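Local coordinates for tyrosine phosphatase (Orf virus, PDB 5NCR), which is a homodimeric tyrosine phosphatase of the dual-specificity family that hydrolyses phosphate esters and shows triple substrate specificity, at residues Tyr126-Arg131 with Met174-Ser179. The protein carries 2 engineered substitutions. Residues are numbered along the deposited sequence; the frame is centred on the assembly and turned at random.
Sequences YVMHKR and MFVCDS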
loop_
_atom_site.group_PDB
_atom_site.type_symbol
_atom_site.label_atom_id
_atom_site.label_comp_id
_atom_site.label_asym_id
_atom_site.label_seq_id
_atom_site.Cartn_x
_atom_site.Cartn_y
_atom_site.Cartn_z
ATOM N N TYR B 126 16.915 1.693 -10.311
ATOM C CA TYR B 126 18.181 2.156 -9.746
ATOM C C TYR B 126 18.080 2.585 -8.263
ATOM O O TYR B 126 18.964 2.260 -7.469
ATOM C CB TYR B 126 18.785 3.249 -10.618
ATOM C CG TYR B 126 20.064 3.805 -10.033
ATOM C CD1 TYR B 126 21.159 2.987 -9.800
ATOM C CD2 TYR B 126 20.142 5.124 -9.611
ATOM C CE1 TYR B 126 22.312 3.477 -9.190
ATOM C CE2 TYR B 126 21.311 5.640 -9.049
ATOM C CZ TYR B 126 22.390 4.812 -8.829
ATOM O OH TYR B 126 23.517 5.321 -8.230
ATOM N N VAL B 127 17.007 3.283 -7.904
ATOM C CA VAL B 127 16.744 3.703 -6.529
ATOM C C VAL B 127 16.539 2.458 -5.631
ATOM O O VAL B 127 17.075 2.411 -4.527
ATOM C CB VAL B 127 15.583 4.724 -6.458
ATOM C CG1 VAL B 127 15.178 4.975 -5.006
ATOM C CG2 VAL B 127 15.989 6.053 -7.133
ATOM N N MET B 128 15.829 1.446 -6.134
ATOM C CA MET B 128 15.599 0.174 -5.416
ATOM C C MET B 128 16.917 -0.564 -5.248
ATOM O O MET B 128 17.267 -0.952 -4.128
ATOM C CB MET B 128 14.578 -0.730 -6.150
ATOM C CG MET B 128 13.130 -0.240 -6.061
ATOM S SD MET B 128 12.463 -0.001 -4.374
ATOM C CE MET B 128 12.567 -1.705 -3.684
ATOM N N HIS B 129 17.694 -0.664 -6.338
ATOM C CA HIS B 129 19.011 -1.293 -6.341
ATOM C C HIS B 129 19.959 -0.622 -5.347
ATOM O O HIS B 129 20.658 -1.316 -4.611
ATOM C CB HIS B 129 19.627 -1.230 -7.735
ATOM C CG HIS B 129 20.981 -1.851 -7.799
ATOM N ND1 HIS B 129 22.131 -1.074 -7.853
ATOM C CD2 HIS B 129 21.332 -3.155 -7.779
ATOM C CE1 HIS B 129 23.134 -1.934 -7.901
ATOM N NE2 HIS B 129 22.703 -3.191 -7.862
ATOM N N LYS B 130 19.986 0.717 -5.335
ATOM C CA LYS B 130 20.854 1.477 -4.450
ATOM C C LYS B 130 20.511 1.220 -2.982
ATOM O O LYS B 130 21.409 0.989 -2.182
ATOM C CB LYS B 130 20.808 2.968 -4.820
ATOM C CG LYS B 130 21.699 3.830 -3.956
ATOM C CD LYS B 130 21.956 5.190 -4.544
ATOM C CE LYS B 130 22.619 6.082 -3.494
ATOM N NZ LYS B 130 21.707 6.443 -2.363
ATOM N N ARG B 131 19.218 1.199 -2.653
ATOM C CA ARG B 131 18.738 0.915 -1.299
ATOM C C ARG B 131 19.130 -0.493 -0.853
ATOM O O ARG B 131 19.632 -0.651 0.269
ATOM C CB ARG B 131 17.218 1.108 -1.209
ATOM C CG ARG B 131 16.643 0.947 0.209
ATOM C CD ARG B 131 17.288 1.908 1.196
ATOM N NE ARG B 131 16.696 1.812 2.514
ATOM C CZ ARG B 131 16.316 2.862 3.225
ATOM N NH1 ARG B 131 16.471 4.090 2.742
ATOM N NH2 ARG B 131 15.786 2.698 4.432
ATOM N N MET B 174 10.941 -7.926 -9.681
ATOM C CA MET B 174 12.387 -7.919 -9.568
ATOM C C MET B 174 12.933 -7.425 -8.211
ATOM O O MET B 174 13.842 -8.048 -7.681
ATOM C CB MET B 174 12.948 -7.096 -10.742
ATOM C CG MET B 174 14.435 -6.925 -10.763
ATOM S SD MET B 174 14.953 -6.476 -12.444
ATOM C CE MET B 174 15.062 -8.156 -13.161
ATOM N N PHE B 175 12.431 -6.296 -7.686
ATOM C CA PHE B 175 13.010 -5.668 -6.492
ATOM C C PHE B 175 12.219 -5.859 -5.201
ATOM O O PHE B 175 12.744 -5.600 -4.107
ATOM C CB PHE B 175 13.285 -4.178 -6.730
ATOM C CG PHE B 175 14.279 -3.919 -7.837
ATOM C CD1 PHE B 175 15.646 -4.103 -7.626
ATOM C CD2 PHE B 175 13.854 -3.483 -9.085
ATOM C CE1 PHE B 175 16.570 -3.866 -8.653
ATOM C CE2 PHE B 175 14.779 -3.238 -10.111
ATOM C CZ PHE B 175 16.133 -3.395 -9.877
ATOM N N VAL B 176 11.005 -6.365 -5.300
ATOM C CA VAL B 176 10.216 -6.606 -4.084
ATOM C C VAL B 176 10.055 -8.081 -3.852
ATOM O O VAL B 176 10.384 -8.556 -2.776
ATOM C CB VAL B 176 8.868 -5.835 -4.040
ATOM C CG1 VAL B 176 7.996 -6.265 -2.846
ATOM C CG2 VAL B 176 9.109 -4.334 -4.053
ATOM N N CYS B 177 9.551 -8.802 -4.856
ATOM C CA CYS B 177 9.318 -10.237 -4.763
ATOM C C CYS B 177 10.604 -11.043 -4.682
ATOM O O CYS B 177 10.761 -11.824 -3.736
ATOM C CB CYS B 177 8.430 -10.716 -5.904
ATOM S SG CYS B 177 6.810 -9.920 -5.950
ATOM N N ASP B 178 11.502 -10.869 -5.662
ATOM C CA ASP B 178 12.781 -11.583 -5.692
ATOM C C ASP B 178 13.705 -11.042 -4.592
ATOM O O ASP B 178 13.672 -9.841 -4.302
ATOM C CB ASP B 178 13.442 -11.487 -7.084
ATOM C CG ASP B 178 12.607 -11.977 -8.267
ATOM O OD1 ASP B 178 11.545 -12.605 -8.035
ATOM O OD2 ASP B 178 13.024 -11.732 -9.431
ATOM N N SER B 179 14.453 -11.931 -3.924
ATOM C CA SER B 179 15.349 -11.566 -2.821
ATOM C C SER B 179 16.601 -10.794 -3.262
ATOM O O SER B 179 16.989 -10.838 -4.430
ATOM C CB SER B 179 15.719 -12.798 -2.001
ATOM O OG SER B 179 14.564 -13.386 -1.420
#
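Met128 and Phe175 carry the contact between helix 118-134 and the last turn of helix 165-177, the two side chains running alongside each other, each heading for the other's helix. The methionine root lies over one face of the phenyl ring: CB of Met128 stands 4.0 Å from the centroid of the Phe175 ring, 28° off its normal, a CH-pi contact. It leans toward the attached side of the ring, where Met128 CB is 3.6 Å from Phe175 CG. On the opposite face, offset toward the rim, CG of Met174 lies 3.7 Å above the plane of the Phe175 ring, which is thus held between two methionines. Phe175 already leaves its backbone toward helix 118-134, and chi1 of -62° sets CG opposite the carbonyl carbon, laying this broad apolar surface against Met128. Its far portion reaches partly exposed His129, which offers CB and backbone N while its imidazole stays off the ring.

Methionine suits its place because its unbranched chain can fold. Bends at chi2 (-56°) and chi3 carry the thioether away from the ring and bring the Met128 methyl CE back to 4.0 Å from CB of Phe175. The same methyl lies 4.4 Å from CG2 of Val176, small and apolar, which also touches Leu12 of helix 7-15. Tyr146 of helix 140-158 packs against Met128. At the C-terminal end of helix 165-177, which includes a wider pi-type turn, Val176 O and Cys177 O accept hydrogen bonds from Arg143 and Gln140, tying it to helix 140-158.

Burial of apolar groups, with dispersion, therefore joins these helices of the dual-specificity phosphatase domain: the ring face takes the aliphatic root of Met128, and its terminal methyl packs on Phe175 CB and near Val176.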